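Local coordinates for protein Xaa-Pro Dipeptidase (Alteromonas macleodii, PDB 2QS8) that probably acts as a metal-dependent carboxypeptidase or dipeptidase of the amidohydrolase superfamily, here holding a magnesium ion and a bound methionine, at residues 59-64 with 381-386; 67-72 with 326-331. All coordinates share one frame; numbering follows the deposited sequence.

Interaction 1 of 2, residues 59-64 with 381-386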
# COMPACT_ATOMS: atom_id res chain seq x y z
N HIS A 59 -3.17 61.19 2.82
CA HIS A 59 -2.93 59.81 2.39
C HIS A 59 -4.17 59.15 1.79
O HIS A 59 -5.30 59.63 1.95
CB HIS A 59 -2.50 58.95 3.57
CG HIS A 59 -1.17 59.32 4.14
ND1 HIS A 59 -0.01 58.65 3.82
CD2 HIS A 59 -0.82 60.27 5.04
CE1 HIS A 59 1.00 59.17 4.50
NE2 HIS A 59 0.53 60.16 5.24
N THR A 60 -3.94 58.04 1.09
CA THR A 60 -5.00 57.24 0.52
C THR A 60 -4.97 55.98 1.37
O THR A 60 -3.94 55.33 1.48
CB THR A 60 -4.73 56.87 -0.95
OG1 THR A 60 -4.77 58.05 -1.76
CG2 THR A 60 -5.77 55.87 -1.44
N VAL A 61 -6.10 55.66 1.99
CA VAL A 61 -6.21 54.49 2.84
C VAL A 61 -6.82 53.33 2.05
O VAL A 61 -7.70 53.52 1.21
CB VAL A 61 -7.10 54.79 4.08
CG1 VAL A 61 -7.32 53.52 4.89
CG2 VAL A 61 -6.43 55.86 4.95
N LEU A 62 -6.32 52.12 2.32
CA LEU A 62 -6.82 50.92 1.66
C LEU A 62 -6.91 49.81 2.71
O LEU A 62 -6.37 49.93 3.80
CB LEU A 62 -5.88 50.47 0.54
CG LEU A 62 -5.32 51.48 -0.47
CD1 LEU A 62 -4.06 52.11 0.11
CD2 LEU A 62 -5.00 50.80 -1.78
N PRO A 63 -7.64 48.74 2.40
CA PRO A 63 -7.69 47.69 3.42
C PRO A 63 -6.36 46.93 3.32
O PRO A 63 -5.65 47.06 2.32
CB PRO A 63 -8.90 46.86 3.01
CG PRO A 63 -8.99 47.05 1.54
CD PRO A 63 -8.61 48.49 1.31
N GLY A 64 -6.01 46.17 4.36
CA GLY A 64 -4.77 45.42 4.33
C GLY A 64 -4.65 44.56 3.08
O GLY A 64 -5.61 43.90 2.70
N ALA A 381 -10.03 45.42 11.85
CA ALA A 381 -9.28 46.63 11.53
C ALA A 381 -7.87 46.40 10.97
O ALA A 381 -6.87 46.54 11.67
CB ALA A 381 -9.20 47.53 12.77
N ASP A 382 -7.82 46.03 9.69
CA ASP A 382 -6.57 45.82 8.98
C ASP A 382 -6.55 46.89 7.89
O ASP A 382 -7.28 46.79 6.90
CB ASP A 382 -6.54 44.42 8.34
CG ASP A 382 -6.07 43.34 9.31
OD1 ASP A 382 -6.11 43.57 10.54
OD2 ASP A 382 -5.66 42.26 8.83
N LEU A 383 -5.75 47.93 8.09
CA LEU A 383 -5.68 49.03 7.13
C LEU A 383 -4.27 49.52 6.83
O LEU A 383 -3.37 49.43 7.66
CB LEU A 383 -6.50 50.23 7.63
CG LEU A 383 -7.92 50.03 8.16
CD1 LEU A 383 -7.85 49.56 9.60
CD2 LEU A 383 -8.69 51.36 8.07
N ILE A 384 -4.10 50.04 5.63
CA ILE A 384 -2.81 50.59 5.22
C ILE A 384 -3.07 51.95 4.59
O ILE A 384 -4.21 52.29 4.25
CB ILE A 384 -2.10 49.69 4.18
CG1 ILE A 384 -2.92 49.64 2.89
CG2 ILE A 384 -1.92 48.29 4.75
CD1 ILE A 384 -2.16 49.04 1.71
N ALA A 385 -2.01 52.74 4.44
CA ALA A 385 -2.13 54.06 3.84
C ALA A 385 -0.88 54.33 3.02
O ALA A 385 0.17 53.75 3.28
CB ALA A 385 -2.29 55.10 4.92
N VAL A 386 -0.99 55.21 2.03
CA VAL A 386 0.14 55.54 1.18
C VAL A 386 -0.07 56.94 0.63
O VAL A 386 -1.21 57.37 0.47
CB VAL A 386 0.24 54.55 -0.01
CG1 VAL A 386 -1.04 54.59 -0.84
CG2 VAL A 386 1.44 54.89 -0.87

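Interaction 2 of 2, residues 67-72 with 326-331. With MG (magnesium ion), chain C; MET (methionine), chain D.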
# COMPACT_ATOMS: atom_id res chain seq x y z
N ASP A 67 -1.38 38.45 -0.10
CA ASP A 67 -0.57 37.76 -1.10
C ASP A 67 -0.87 36.27 -0.93
O ASP A 67 -0.53 35.67 0.07
CB ASP A 67 0.92 38.05 -0.88
CG ASP A 67 1.79 37.63 -2.06
OD1 ASP A 67 1.43 36.66 -2.75
OD2 ASP A 67 2.83 38.28 -2.29
N MSE A 68 -1.53 35.68 -1.93
CA MSE A 68 -1.91 34.27 -1.88
C MSE A 68 -0.77 33.27 -2.15
O MSE A 68 -1.03 32.06 -2.17
CB MSE A 68 -3.01 33.99 -2.90
CG MSE A 68 -4.27 34.82 -2.75
SE MSE A 68 -5.04 34.39 -1.02
CE MSE A 68 -5.68 32.57 -1.24
N HIS A 69 0.45 33.74 -2.37
CA HIS A 69 1.53 32.82 -2.68
C HIS A 69 2.91 33.32 -2.28
O HIS A 69 3.60 33.98 -3.06
CB HIS A 69 1.50 32.52 -4.19
CG HIS A 69 2.27 31.30 -4.60
ND1 HIS A 69 1.70 30.26 -5.29
CD2 HIS A 69 3.58 30.99 -4.46
CE1 HIS A 69 2.62 29.36 -5.57
NE2 HIS A 69 3.77 29.78 -5.08
N VAL A 70 3.32 33.01 -1.06
CA VAL A 70 4.62 33.44 -0.57
C VAL A 70 5.36 32.27 0.08
O VAL A 70 4.74 31.29 0.49
CB VAL A 70 4.50 34.59 0.47
CG1 VAL A 70 3.82 35.81 -0.17
CG2 VAL A 70 3.74 34.12 1.70
N HIS A 71 6.69 32.38 0.15
CA HIS A 71 7.52 31.34 0.75
C HIS A 71 8.51 31.94 1.75
O HIS A 71 9.72 31.92 1.51
CB HIS A 71 8.30 30.58 -0.33
CG HIS A 71 7.44 29.86 -1.32
ND1 HIS A 71 6.67 28.76 -0.98
CD2 HIS A 71 7.23 30.08 -2.64
CE1 HIS A 71 6.04 28.33 -2.06
NE2 HIS A 71 6.35 29.11 -3.07
N PHE A 72 8.01 32.47 2.86
CA PHE A 72 8.90 33.04 3.85
C PHE A 72 9.89 31.95 4.24
O PHE A 72 9.51 30.79 4.41
CB PHE A 72 8.14 33.48 5.11
CG PHE A 72 7.12 34.57 4.88
CD1 PHE A 72 7.30 35.54 3.90
CD2 PHE A 72 6.00 34.66 5.70
CE1 PHE A 72 6.38 36.58 3.74
CE2 PHE A 72 5.08 35.70 5.56
CZ PHE A 72 5.27 36.66 4.58
N GLY A 326 -1.26 37.08 -6.11
CA GLY A 326 -0.23 36.13 -5.69
C GLY A 326 1.07 36.37 -6.44
O GLY A 326 1.07 36.43 -7.66
N THR A 327 2.18 36.44 -5.72
CA THR A 327 3.47 36.75 -6.34
C THR A 327 4.56 35.66 -6.42
O THR A 327 5.42 35.71 -7.30
CB THR A 327 4.11 37.94 -5.60
OG1 THR A 327 4.55 37.50 -4.31
CG2 THR A 327 3.06 39.05 -5.39
N ASP A 328 4.51 34.70 -5.51
CA ASP A 328 5.51 33.65 -5.42
C ASP A 328 6.81 34.28 -4.90
O ASP A 328 7.92 33.92 -5.33
CB ASP A 328 5.75 32.96 -6.78
CG ASP A 328 6.42 31.59 -6.64
OD1 ASP A 328 6.67 31.14 -5.50
OD2 ASP A 328 6.69 30.94 -7.67
N ALA A 329 6.64 35.23 -3.99
CA ALA A 329 7.76 35.89 -3.33
C ALA A 329 8.49 34.78 -2.56
O ALA A 329 7.88 34.04 -1.79
CB ALA A 329 7.25 36.95 -2.37
N GLY A 330 9.78 34.69 -2.74
CA GLY A 330 10.59 33.64 -2.14
C GLY A 330 11.48 33.17 -3.29
O GLY A 330 12.50 32.51 -3.09
N VAL A 331 11.02 33.53 -4.47
CA VAL A 331 11.73 33.41 -5.69
C VAL A 331 12.44 34.74 -5.75
O VAL A 331 13.63 34.83 -5.51
CB VAL A 331 10.77 33.21 -6.89
CG1 VAL A 331 11.55 33.22 -8.19
CG2 VAL A 331 10.00 31.90 -6.73
MG MG C . 5.91 28.67 -5.15
N MET D . 8.13 28.43 -8.34
CA MET D . 7.64 28.23 -9.73
C MET D . 8.33 27.05 -10.42
O MET D . 7.74 26.50 -11.37
CB MET D . 7.88 29.50 -10.56
CG MET D . 7.35 29.40 -11.96
SD MET D . 7.46 30.95 -12.78
CE MET D . 6.24 31.86 -11.88
OXT MET D . 9.45 26.70 -9.99

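Interaction 1 of 2, residues 59-64 with 381-386
Leu-62 carries CG beside its backbone N and anti to its carbonyl carbon (chi1 -46°), whereas Ile-384 sets CG1 between its backbone N and carbonyl carbon (chi1 65°); these torsions turn the two branched chains against each other. Leu-62 CB lies 3.9 Å from Ile-384 CG1, and Leu-62 CD1 meets both CG1 and CD1 of the isoleucine, so the leucine, crossing the isoleucine at a slant, is touched from its CB to one of its methyls. The same leucine methyl also touches Val-386 CG1, on the next hydrogen-bonded pair. The other branch of Ile-384 puts CG2 4.1 Å from Gly-64 CA. An alanine in place of Ile-384 would probably open a gap between Leu-62 and Gly-64 and leave the leucine tip freer to turn.

Beneath these side chains runs an antiparallel ladder, part of the small beta domain that many amidohydrolases build beside their TIM barrel from both ends of the chain. Thr-60 and Val-386 exchange one pair of backbone hydrogen bonds, Leu-62 and Ile-384 another; Ile-384 N reaches Leu-62 O at 2.9 Å and 174°. A further bond, from Gly-64 N to Asp-382 O, lies just before strand 383-386 begins, and its donor stands above the carbonyl plane. Between the two bonded pairs, Val-61 CA directs a C-H toward Ile-384 O at 3.3 Å.

The other face belongs to Val-61, whose methyls divide their contacts: CG1 lies 4.1 Å from Leu-383 CD2 and CG2 is 4.2 Å from Ala-385 CB. Strand 9-16 adds Ala-13 and Leu-16 beside this valine. Polar ends are met from elsewhere, Thr-60 OG1 by Gly-388 O, and the Asp-382 carboxylate by Asp-406 N and a salt bridge with Arg-136.

Interaction 2 of 2, residues 67-72 with 326-331
His-69, His-71 and Asp-328 converge on one magnesium ion, the first two supplying the His-X-His motif at the end of the first strand of an amidohydrolase TIM barrel, and the third the aspartate characteristic of the end of its last strand. The metal is gripped by NE2 of His-69 at 2.4 Å and by NE2 of His-71 at 2.2 Å, with Asp-328 OD1 somewhat farther off at 2.6 Å. OD1 lies in the plane of the His-71 ring, at its edge, while the carboxylate is turned 66° from the ring of His-69, which runs alongside it. Second-shell acceptors fix both rings: Glu-254 OE1 holds ND1 of His-69 and Gly-114 O holds ND1 of His-71.

Backbone hydrogen bonds set these ligands in place. Asp-328 N reaches His-69 O at 2.7 Å in the carbonyl plane, and His-71 N lies nearly in line with the C=O of Ala-329, though the bond bends at the hydrogen (145°).

Side-chain polar bonds lock the start of the contact. With CG anti to its backbone N (chi1 -167°), Asp-67 presents both oxygens to Thr-327: OD2 receives OG1 on its syn lone pair at 2.8 Å, and OD1 receives the backbone N. His-69 N donates to that same OD1 from the opposite face of the carboxylate, closing an Asx turn.

Apolar contact is slight, Val-70 CG1 against Ala-329 CB. At Gly-330 any side chain would run into His-71 CB.

The bound methionine engages the remaining carboxylate oxygen, its amino N donating to Asp-328 OD2 at 3.0 Å.

Overall arrangement
Both contacts are buried, yet the centre of interaction 1 lies about 19 Å from the centre of the chain and that of interaction 2 about 5 Å, with their own centres about 21 Å apart. They share a route: strand 60-67 starts in the small beta domain, where interaction 1 ties it to strand 383-386, and runs on into the barrel, followed directly by strand 69-70 of interaction 2. The first contact is a regular antiparallel ladder faced with aliphatic side chains. The second trades that regularity for irregular backbone bonds, a carboxylate network and metal ligands, as suits the active end of a barrel where 67-72 meets the loop 326-331.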